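CD180 antigen (Mus musculus, PDB 3T6Q) may cooperate with MD-1 and TLR4 in the innate response of B cells to bacterial lipopolysaccharide, and leads to NF-kappa-B activation. Local coordinates at residues H73-Q78 with A100-K105; I94-T99 with F122-N127; F485-S490 with H509-S514. One frame throughout, in Å; residues are numbered along the deposited sequence.

Contact 1. Residues H73-Q78 with A100-K105. With NAG (2-acetamido-2-deoxy-beta-D-glucopyranose), chain R.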
loop_
_atom_site.group_PDB
_atom_site.type_symbol
_atom_site.label_atom_id
_atom_site.label_comp_id
_atom_site.label_asym_id
_atom_site.label_seq_id
_atom_site.Cartn_x
_atom_site.Cartn_y
_atom_site.Cartn_z
ATOM N N HIS A 73 -16.360 11.853 -5.578
ATOM C CA HIS A 73 -16.491 13.175 -6.213
ATOM C C HIS A 73 -17.214 14.177 -5.339
ATOM O O HIS A 73 -17.640 13.844 -4.226
ATOM C CB HIS A 73 -17.164 13.067 -7.598
ATOM C CG HIS A 73 -16.312 12.351 -8.653
ATOM N ND1 HIS A 73 -14.971 12.472 -8.717
ATOM C CD2 HIS A 73 -16.673 11.499 -9.686
ATOM C CE1 HIS A 73 -14.498 11.705 -9.722
ATOM N NE2 HIS A 73 -15.541 11.130 -10.324
ATOM N N GLU A 74 -17.338 15.413 -5.834
ATOM C CA GLU A 74 -17.909 16.516 -5.030
ATOM C C GLU A 74 -19.261 16.126 -4.446
ATOM O O GLU A 74 -20.035 15.406 -5.066
ATOM C CB GLU A 74 -17.991 17.828 -5.836
ATOM C CG GLU A 74 -18.944 17.781 -7.020
ATOM C CD GLU A 74 -18.592 18.762 -8.134
ATOM O OE1 GLU A 74 -19.408 18.873 -9.071
ATOM O OE2 GLU A 74 -17.515 19.396 -8.101
ATOM N N ASP A 75 -19.519 16.553 -3.209
ATOM C CA ASP A 75 -20.816 16.319 -2.573
ATOM C C ASP A 75 -21.346 14.887 -2.584
ATOM O O ASP A 75 -22.562 14.674 -2.558
ATOM C CB ASP A 75 -21.869 17.257 -3.219
ATOM C CG ASP A 75 -21.474 18.729 -3.117
ATOM O OD1 ASP A 75 -21.181 19.185 -1.992
ATOM O OD2 ASP A 75 -21.438 19.434 -4.156
ATOM N N THR A 76 -20.455 13.879 -2.577
ATOM C CA THR A 76 -20.925 12.491 -2.529
ATOM C C THR A 76 -21.915 12.209 -1.344
ATOM O O THR A 76 -22.900 11.426 -1.472
ATOM C CB THR A 76 -19.714 11.507 -2.461
ATOM O OG1 THR A 76 -18.993 11.549 -3.714
ATOM C CG2 THR A 76 -20.191 10.106 -2.210
ATOM N N PHE A 77 -21.626 12.818 -0.203
ATOM C CA PHE A 77 -22.383 12.538 1.052
ATOM C C PHE A 77 -23.273 13.717 1.429
ATOM O O PHE A 77 -23.564 13.958 2.617
ATOM C CB PHE A 77 -21.403 12.176 2.177
ATOM C CG PHE A 77 -20.635 10.918 1.870
ATOM C CD1 PHE A 77 -19.292 10.975 1.532
ATOM C CD2 PHE A 77 -21.300 9.685 1.826
ATOM C CE1 PHE A 77 -18.601 9.802 1.195
ATOM C CE2 PHE A 77 -20.607 8.511 1.507
ATOM C CZ PHE A 77 -19.265 8.582 1.186
ATOM N N GLN A 78 -23.717 14.450 0.401
ATOM C CA GLN A 78 -24.429 15.730 0.629
ATOM C C GLN A 78 -25.667 15.582 1.477
ATOM O O GLN A 78 -25.972 16.494 2.218
ATOM C CB GLN A 78 -24.794 16.453 -0.703
ATOM C CG GLN A 78 -25.743 15.672 -1.588
ATOM C CD GLN A 78 -25.989 16.358 -2.921
ATOM O OE1 GLN A 78 -25.369 17.376 -3.230
ATOM N NE2 GLN A 78 -26.888 15.797 -3.712
ATOM N N ALA A 100 -16.523 16.282 -0.619
ATOM C CA ALA A 100 -17.118 14.953 -0.537
ATOM C C ALA A 100 -17.828 14.766 0.794
ATOM O O ALA A 100 -18.931 14.188 0.845
ATOM C CB ALA A 100 -16.053 13.865 -0.727
ATOM N N LEU A 101 -17.230 15.305 1.865
ATOM C CA LEU A 101 -17.815 15.175 3.213
ATOM C C LEU A 101 -18.520 16.452 3.718
ATOM O O LEU A 101 -18.559 16.701 4.929
ATOM C CB LEU A 101 -16.711 14.770 4.212
ATOM C CG LEU A 101 -16.133 13.354 4.081
ATOM C CD1 LEU A 101 -14.864 13.226 4.926
ATOM C CD2 LEU A 101 -17.200 12.360 4.529
ATOM N N SER A 102 -19.101 17.234 2.807
ATOM C CA SER A 102 -19.804 18.477 3.178
ATOM C C SER A 102 -21.083 18.178 3.960
ATOM O O SER A 102 -21.439 18.906 4.867
ATOM C CB SER A 102 -20.113 19.324 1.923
ATOM O OG SER A 102 -21.076 18.649 1.079
ATOM N N GLY A 103 -21.759 17.096 3.593
ATOM C CA GLY A 103 -23.003 16.667 4.204
ATOM C C GLY A 103 -22.913 16.263 5.680
ATOM O O GLY A 103 -23.629 16.822 6.527
ATOM N N PRO A 104 -22.044 15.292 6.008
ATOM C CA PRO A 104 -22.003 14.765 7.394
ATOM C C PRO A 104 -21.173 15.582 8.399
ATOM O O PRO A 104 -20.106 15.130 8.880
ATOM C CB PRO A 104 -21.420 13.359 7.221
ATOM C CG PRO A 104 -20.720 13.365 5.903
ATOM C CD PRO A 104 -21.257 14.476 5.062
ATOM N N LYS A 105 -21.666 16.770 8.740
ATOM C CA LYS A 105 -20.900 17.661 9.567
ATOM C C LYS A 105 -20.796 17.152 11.022
ATOM O O LYS A 105 -19.837 17.506 11.703
ATOM C CB LYS A 105 -21.456 19.104 9.507
ATOM C CG LYS A 105 -21.278 19.841 8.164
ATOM C CD LYS A 105 -21.706 21.313 8.284
ATOM C CE LYS A 105 -21.943 22.077 6.984
ATOM N NZ LYS A 105 -21.780 21.366 5.685
HETATM C C1 NAG R . -25.394 16.398 -9.079
HETATM C C2 NAG R . -26.827 16.961 -9.067
HETATM C C3 NAG R . -27.195 17.518 -10.460
HETATM C C4 NAG R . -26.074 18.330 -11.129
HETATM C C5 NAG R . -24.805 17.487 -11.084
HETATM C C6 NAG R . -23.589 18.076 -11.789
HETATM C C7 NAG R . -28.127 15.894 -7.243
HETATM C C8 NAG R . -29.109 14.852 -6.820
HETATM N N2 NAG R . -27.791 15.984 -8.550
HETATM O O3 NAG R . -28.285 18.388 -10.312
HETATM O O4 NAG R . -26.438 18.685 -12.452
HETATM O O5 NAG R . -24.497 17.300 -9.723
HETATM O O6 NAG R . -23.155 19.192 -11.067
HETATM O O7 NAG R . -27.681 16.630 -6.357
#

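Contact 2. Residues I94-T99 with F122-N127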
loop_
_atom_site.group_PDB
_atom_site.type_symbol
_atom_site.label_atom_id
_atom_site.label_comp_id
_atom_site.label_asym_id
_atom_site.label_seq_id
_atom_site.Cartn_x
_atom_site.Cartn_y
_atom_site.Cartn_z
ATOM N N ILE A 94 -8.394 6.726 -5.564
ATOM C CA ILE A 94 -7.466 7.587 -6.310
ATOM C C ILE A 94 -7.599 9.046 -5.839
ATOM O O ILE A 94 -6.609 9.755 -5.733
ATOM C CB ILE A 94 -7.735 7.484 -7.830
ATOM C CG1 ILE A 94 -7.557 6.017 -8.285
ATOM C CG2 ILE A 94 -6.790 8.424 -8.633
ATOM C CD1 ILE A 94 -8.123 5.739 -9.665
ATOM N N PHE A 95 -8.821 9.496 -5.577
ATOM C CA PHE A 95 -8.988 10.898 -5.164
ATOM C C PHE A 95 -10.292 11.094 -4.473
ATOM O O PHE A 95 -11.277 10.481 -4.823
ATOM C CB PHE A 95 -8.937 11.865 -6.375
ATOM C CG PHE A 95 -8.625 13.311 -6.011
ATOM C CD1 PHE A 95 -7.324 13.711 -5.726
ATOM C CD2 PHE A 95 -9.648 14.285 -6.000
ATOM C CE1 PHE A 95 -7.039 15.041 -5.416
ATOM C CE2 PHE A 95 -9.372 15.616 -5.691
ATOM C CZ PHE A 95 -8.058 15.987 -5.395
ATOM N N MET A 96 -10.298 12.038 -3.543
ATOM C CA MET A 96 -11.500 12.337 -2.798
ATOM C C MET A 96 -11.653 13.860 -2.819
ATOM O O MET A 96 -10.730 14.611 -2.437
ATOM C CB MET A 96 -11.341 11.790 -1.374
ATOM C CG MET A 96 -12.473 12.196 -0.452
ATOM S SD MET A 96 -12.256 11.342 1.132
ATOM C CE MET A 96 -13.876 11.570 1.843
ATOM N N ALA A 97 -12.802 14.304 -3.311
ATOM C CA ALA A 97 -13.075 15.729 -3.494
ATOM C C ALA A 97 -13.127 16.528 -2.194
ATOM O O ALA A 97 -13.523 16.019 -1.134
ATOM C CB ALA A 97 -14.361 15.891 -4.281
ATOM N N GLU A 98 -12.717 17.785 -2.290
ATOM C CA GLU A 98 -12.784 18.756 -1.183
ATOM C C GLU A 98 -14.138 18.716 -0.472
ATOM O O GLU A 98 -14.181 18.720 0.761
ATOM C CB GLU A 98 -12.550 20.156 -1.757
ATOM C CG GLU A 98 -11.398 20.979 -1.225
ATOM C CD GLU A 98 -10.259 20.195 -0.595
ATOM O OE1 GLU A 98 -9.454 19.530 -1.298
ATOM O OE2 GLU A 98 -10.143 20.303 0.638
ATOM N N THR A 99 -15.232 18.679 -1.245
ATOM C CA THR A 99 -16.607 18.743 -0.706
ATOM C C THR A 99 -17.286 17.373 -0.495
ATOM O O THR A 99 -18.495 17.296 -0.237
ATOM C CB THR A 99 -17.528 19.627 -1.599
ATOM O OG1 THR A 99 -17.774 18.971 -2.855
ATOM C CG2 THR A 99 -16.901 20.963 -1.857
ATOM N N PHE A 122 -4.964 13.376 2.213
ATOM C CA PHE A 122 -5.828 12.751 1.177
ATOM C C PHE A 122 -7.308 12.942 1.546
ATOM O O PHE A 122 -8.167 12.922 0.687
ATOM C CB PHE A 122 -5.524 11.240 1.075
ATOM C CG PHE A 122 -6.232 10.549 -0.064
ATOM C CD1 PHE A 122 -7.511 10.022 0.102
ATOM C CD2 PHE A 122 -5.614 10.441 -1.312
ATOM C CE1 PHE A 122 -8.167 9.379 -0.920
ATOM C CE2 PHE A 122 -6.271 9.795 -2.343
ATOM C CZ PHE A 122 -7.545 9.263 -2.159
ATOM N N ILE A 123 -7.603 13.031 2.847
ATOM C CA ILE A 123 -8.981 13.052 3.313
ATOM C C ILE A 123 -9.322 14.504 3.712
ATOM O O ILE A 123 -8.776 15.018 4.708
ATOM C CB ILE A 123 -9.196 12.113 4.518
ATOM C CG1 ILE A 123 -8.513 10.738 4.258
ATOM C CG2 ILE A 123 -10.680 11.958 4.791
ATOM C CD1 ILE A 123 -8.419 9.871 5.506
ATOM N N PRO A 124 -10.159 15.178 2.904
ATOM C CA PRO A 124 -10.470 16.589 3.246
ATOM C C PRO A 124 -11.468 16.609 4.381
ATOM O O PRO A 124 -12.640 16.282 4.194
ATOM C CB PRO A 124 -11.062 17.165 1.943
ATOM C CG PRO A 124 -10.645 16.213 0.854
ATOM C CD PRO A 124 -10.588 14.845 1.521
ATOM N N LEU A 125 -10.978 16.887 5.589
ATOM C CA LEU A 125 -11.834 16.769 6.786
ATOM C C LEU A 125 -12.240 18.116 7.422
ATOM O O LEU A 125 -12.731 18.120 8.534
ATOM C CB LEU A 125 -11.151 15.930 7.856
ATOM C CG LEU A 125 -11.103 14.429 7.560
ATOM C CD1 LEU A 125 -9.942 13.797 8.313
ATOM C CD2 LEU A 125 -12.425 13.769 7.888
ATOM N N HIS A 126 -12.012 19.226 6.729
ATOM C CA HIS A 126 -12.319 20.573 7.257
ATOM C C HIS A 126 -13.777 20.793 7.680
ATOM O O HIS A 126 -14.055 21.665 8.497
ATOM C CB HIS A 126 -11.890 21.613 6.239
ATOM C CG HIS A 126 -12.536 21.422 4.894
ATOM N ND1 HIS A 126 -12.026 20.589 3.955
ATOM C CD2 HIS A 126 -13.710 21.936 4.369
ATOM C CE1 HIS A 126 -12.826 20.597 2.876
ATOM N NE2 HIS A 126 -13.853 21.428 3.126
ATOM N N ASN A 127 -14.710 20.002 7.159
ATOM C CA ASN A 127 -16.123 20.067 7.569
ATOM C C ASN A 127 -16.495 19.205 8.802
ATOM O O ASN A 127 -17.653 19.212 9.231
ATOM C CB ASN A 127 -17.055 19.657 6.417
ATOM C CG ASN A 127 -17.281 20.762 5.418
ATOM O OD1 ASN A 127 -17.542 21.900 5.800
ATOM N ND2 ASN A 127 -17.188 20.437 4.119
HETATM O O HOH W 1 -7.835 12.852 -2.018
HETATM O O HOH W 2 -14.252 15.637 1.803
HETATM O O HOH W 3 -9.349 20.141 3.858
HETATM O O HOH W 4 -16.095 18.341 2.898
#

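Contact 3. Residues F485-S490 with H509-S514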
loop_
_atom_site.group_PDB
_atom_site.type_symbol
_atom_site.label_atom_id
_atom_site.label_comp_id
_atom_site.label_asym_id
_atom_site.label_seq_id
_atom_site.Cartn_x
_atom_site.Cartn_y
_atom_site.Cartn_z
ATOM N N PHE A 485 -28.467 -29.873 28.806
ATOM C CA PHE A 485 -27.518 -31.015 28.604
ATOM C C PHE A 485 -27.243 -31.868 29.817
ATOM O O PHE A 485 -26.081 -32.266 30.084
ATOM C CB PHE A 485 -26.164 -30.462 28.096
ATOM C CG PHE A 485 -26.277 -29.744 26.787
ATOM C CD1 PHE A 485 -26.252 -30.458 25.573
ATOM C CD2 PHE A 485 -26.463 -28.370 26.746
ATOM C CE1 PHE A 485 -26.397 -29.788 24.362
ATOM C CE2 PHE A 485 -26.584 -27.708 25.548
ATOM C CZ PHE A 485 -26.551 -28.409 24.356
ATOM N N CYS A 486 -28.265 -32.128 30.611
ATOM C CA CYS A 486 -28.101 -32.932 31.807
ATOM C C CYS A 486 -28.652 -34.374 31.637
ATOM O O CYS A 486 -28.894 -35.049 32.642
ATOM C CB CYS A 486 -28.768 -32.241 33.018
ATOM S SG CYS A 486 -27.728 -30.850 33.603
ATOM N N ASP A 487 -28.934 -34.750 30.393
ATOM C CA ASP A 487 -29.465 -36.106 30.047
ATOM C C ASP A 487 -30.771 -36.403 30.796
ATOM O O ASP A 487 -30.966 -37.527 31.275
ATOM C CB ASP A 487 -28.400 -37.140 30.451
ATOM C CG ASP A 487 -28.688 -38.539 29.931
ATOM O OD1 ASP A 487 -28.448 -39.491 30.718
ATOM O OD2 ASP A 487 -29.148 -38.667 28.763
ATOM N N LEU A 488 -31.612 -35.370 30.991
ATOM C CA LEU A 488 -32.772 -35.507 31.862
ATOM C C LEU A 488 -33.933 -36.142 31.118
ATOM O O LEU A 488 -34.289 -35.711 30.016
ATOM C CB LEU A 488 -33.215 -34.128 32.407
ATOM C CG LEU A 488 -32.296 -33.521 33.478
ATOM C CD1 LEU A 488 -32.848 -32.138 33.855
ATOM C CD2 LEU A 488 -32.175 -34.435 34.697
ATOM N N SER A 489 -34.537 -37.142 31.747
ATOM C CA SER A 489 -35.801 -37.717 31.256
ATOM C C SER A 489 -37.013 -37.136 31.939
ATOM O O SER A 489 -38.076 -37.011 31.328
ATOM C CB SER A 489 -35.825 -39.240 31.486
ATOM O OG SER A 489 -34.934 -39.851 30.562
ATOM N N SER A 490 -36.868 -36.786 33.214
ATOM C CA SER A 490 -38.037 -36.374 34.013
ATOM C C SER A 490 -37.615 -35.543 35.190
ATOM O O SER A 490 -36.487 -35.657 35.670
ATOM C CB SER A 490 -38.809 -37.615 34.540
ATOM O OG SER A 490 -37.901 -38.581 35.080
ATOM N N HIS A 509 -32.188 -28.849 25.759
ATOM C CA HIS A 509 -31.314 -29.984 25.397
ATOM C C HIS A 509 -31.328 -31.081 26.391
ATOM O O HIS A 509 -30.273 -31.498 26.886
ATOM C CB HIS A 509 -29.889 -29.520 25.103
ATOM C CG HIS A 509 -29.836 -28.475 24.023
ATOM N ND1 HIS A 509 -29.711 -28.796 22.703
ATOM C CD2 HIS A 509 -29.954 -27.084 24.085
ATOM C CE1 HIS A 509 -29.732 -27.666 21.970
ATOM N NE2 HIS A 509 -29.898 -26.618 22.817
ATOM N N ASN A 510 -32.544 -31.533 26.716
ATOM C CA ASN A 510 -32.761 -32.734 27.480
ATOM C C ASN A 510 -33.745 -33.675 26.727
ATOM O O ASN A 510 -33.916 -33.543 25.508
ATOM C CB ASN A 510 -33.221 -32.427 28.912
ATOM C CG ASN A 510 -32.090 -31.854 29.770
ATOM O OD1 ASN A 510 -31.077 -32.516 30.031
ATOM N ND2 ASN A 510 -32.252 -30.611 30.199
ATOM N N ARG A 511 -34.419 -34.551 27.455
ATOM C CA ARG A 511 -35.464 -35.377 26.813
ATOM C C ARG A 511 -36.785 -35.234 27.521
ATOM O O ARG A 511 -37.577 -36.173 27.596
ATOM C CB ARG A 511 -35.048 -36.859 26.808
ATOM C CG ARG A 511 -33.857 -37.204 25.932
ATOM C CD ARG A 511 -33.618 -38.724 25.989
ATOM N NE ARG A 511 -33.558 -39.180 27.392
ATOM C CZ ARG A 511 -32.493 -38.971 28.156
ATOM N NH1 ARG A 511 -31.458 -38.384 27.587
ATOM N NH2 ARG A 511 -32.442 -39.334 29.447
ATOM N N LEU A 512 -37.024 -34.052 28.062
ATOM C CA LEU A 512 -38.219 -33.853 28.876
ATOM C C LEU A 512 -39.494 -33.897 28.039
ATOM O O LEU A 512 -39.502 -33.477 26.853
ATOM C CB LEU A 512 -38.115 -32.516 29.596
ATOM C CG LEU A 512 -36.948 -32.414 30.580
ATOM C CD1 LEU A 512 -36.850 -30.953 31.057
ATOM C CD2 LEU A 512 -37.178 -33.391 31.743
ATOM N N THR A 513 -40.543 -34.448 28.657
ATOM C CA THR A 513 -41.890 -34.470 28.083
ATOM C C THR A 513 -42.731 -33.460 28.861
ATOM O O THR A 513 -42.256 -32.873 29.814
ATOM C CB THR A 513 -42.510 -35.888 28.054
ATOM O OG1 THR A 513 -42.490 -36.465 29.380
ATOM C CG2 THR A 513 -41.756 -36.780 27.036
ATOM N N SER A 514 -43.972 -33.234 28.453
ATOM C CA SER A 514 -44.687 -32.046 28.932
ATOM C C SER A 514 -44.926 -32.024 30.446
ATOM O O SER A 514 -45.035 -30.937 31.035
ATOM C CB SER A 514 -46.027 -31.909 28.197
ATOM O OG SER A 514 -46.845 -32.987 28.603
HETATM O O HOH W 5 -29.075 -33.964 27.871
HETATM O O HOH W 6 -40.457 -35.658 31.319
HETATM O O HOH W 7 -36.055 -40.258 27.936
#

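Contact 1. Residues H73-Q78 with A100-K105
The ring of Phe77 meets the carbonyl of Ala100 at its edge: Phe77 CD1 lies 3.3 Å from Ala100 O, close to the ring plane. Over one face sits the methyl of the adjacent Thr76, with Thr76 CG2 3.7 Å above the centre of the Phe77 ring. Leu101 comes in obliquely, side by side with the phenylalanine and pointing the same way, and Phe77 CD1 touches Leu101 CD2 at 3.9 Å. At the root of the side chain, Phe77 CB packs against Pro104 CD (3.7 Å).

Two backbone contacts, one at Phe77 N and one at Phe77 O, join the loops. Phe77 N donates to Ala100 O at 3.2 Å, with 147° at the hydrogen, and Gly103 CA approaches Phe77 O at 3.2 Å in a CA-H...O contact. Gly103, lacking a side chain, lets its backbone lie directly against that carbonyl. Phe77 also meets the ring of Phe53 from the preceding repeat, nearly parallel. Leu101, 24 residues on from Phe77 as Phe77 is from Phe53, appears to take the matching place in the next one; the row is consistent with the phenylalanine spine of leucine-rich-repeat solenoids, here linking LRR 2 to LRR 3.

The polar groups lie farther out. Thr76 N closes the type II turn from His73 to Thr76 on His73 O, and Thr76 OG1 adds a second bond from the same face of that carbonyl. Ser102 OG lies 3.1 Å from Asp75 OD1; Thr99 O is a weak alternative for its single proton, whose direction is therefore not settled. Gln78 runs extended beyond CG, and Gln78 NE2 donates to O7 of a sugar of an attached glycan at 2.9 Å, nearly straight (168°).

Contact 2. Residues I94-T99 with F122-N127
Met96 lies against both Phe122 and Pro124 through its side chain, sulfur included. CG is anti to the backbone N (chi1 173°) and the rest runs extended, so that Met96 CG reaches Pro124 CD at 3.8 Å and Met96 SD reaches Ile123 CG2 at 4.0 Å. Met96 CB approaches the Phe122 ring obliquely. The edge of that ring is turned to the other backbone, with Phe122 CE2 3.4 Å from Ile94 O near the ring plane.

At the other end, Glu98 meets Pro124 and His126. Glu98 OE2 touches Pro124 CB at 3.5 Å, and its carboxylate plane is only 16° from that of the imidazole, although the two side chains cross at about a right angle. His126 CE1 comes edge-on to Glu98 O at 3.1 Å.

No direct hydrogen bond spans the two segments; water does this work. One molecule accepts from Met96 N at 3.0 Å and donates to Phe122 O at 2.7 Å. The oxygen of this water itself sits 3.2 Å above the centre of the Phe122 ring. A second accepts from Asn127 ND2 and donates to Glu98 O.

Further out, another protein chain takes hold of this edge: a basic side chain of that chain forms a salt bridge with Glu98 OE1, and an aromatic one meets the Phe122 ring. Met96 also touches Ile72 and Phe112. The short strand 95-96 bonds to strand 71-72, and the two segments run only 15° apart, the parallel stacking of successive turns, LRR 3 on LRR 4, in a leucine-rich-repeat solenoid.

Contact 3. Residues F485-S490 with H509-S514
Phe485 and His509 form an offset stack, side by side and pointing the same way, with centroids 4.4 Å apart and planes at 8°. Phe485 CZ lies 3.3 Å from His509 CG, and His509 CB adds a CH-pi contact over the centre of the phenyl face.

Among the hydrogen bonds, Asn510 OD1 takes two backbone donors. Cys486 N reaches it at 2.9 Å, and Leu488 N at 3.1 Å on a straighter path (167°), from above the carbonyl plane. Asn510 ND2 in turn donates to Leu483 O and Leu507 O, which places the buried amide in the asparagine ladder characteristic of leucine-rich repeats. Arg511 N donates to Leu488 O at 2.8 Å.

The charged pair is Arg511 with Asp487. Arg511 NH1 makes a salt bridge with Asp487 OD2 at 2.6 Å, met from above the carboxylate plane. Arg511 NH2 donates to both Asp487 O (3.0 Å) and Ser489 OG (2.8 Å). A bend at chi3 (-51°) places Arg511 NE, which a water links to the same hydroxyl.

Apolar packing is lighter, chiefly Leu488 CB on Leu512 CD2. Both loops leave neighbouring parallel strands, 480-482 and 504-506, and the ladder runs on: Asn533, beyond strand 527-529, accepts from Leu512 N.

How the contacts relate
From the N terminus, the chain passes strand 71-72 into residues 73-78 and crosses strands 85-87 and 95-96 before 100-105 returns to close contact 1. Contact 2 opens between them, at 94-99, and closes at 122-127, so the two cross rather than nest. They touch: Asp75 N lies 3.0 Å from Thr99 OG1, a probable hydrogen bond. Together they tie LRR 2 to LRR 3 and LRR 3 to LRR 4. Contact 3 follows in series much later, joining LRR 17 to LRR 18; its centre lies about 62 Å from that of contact 2, on the opposite side of the chain's centre.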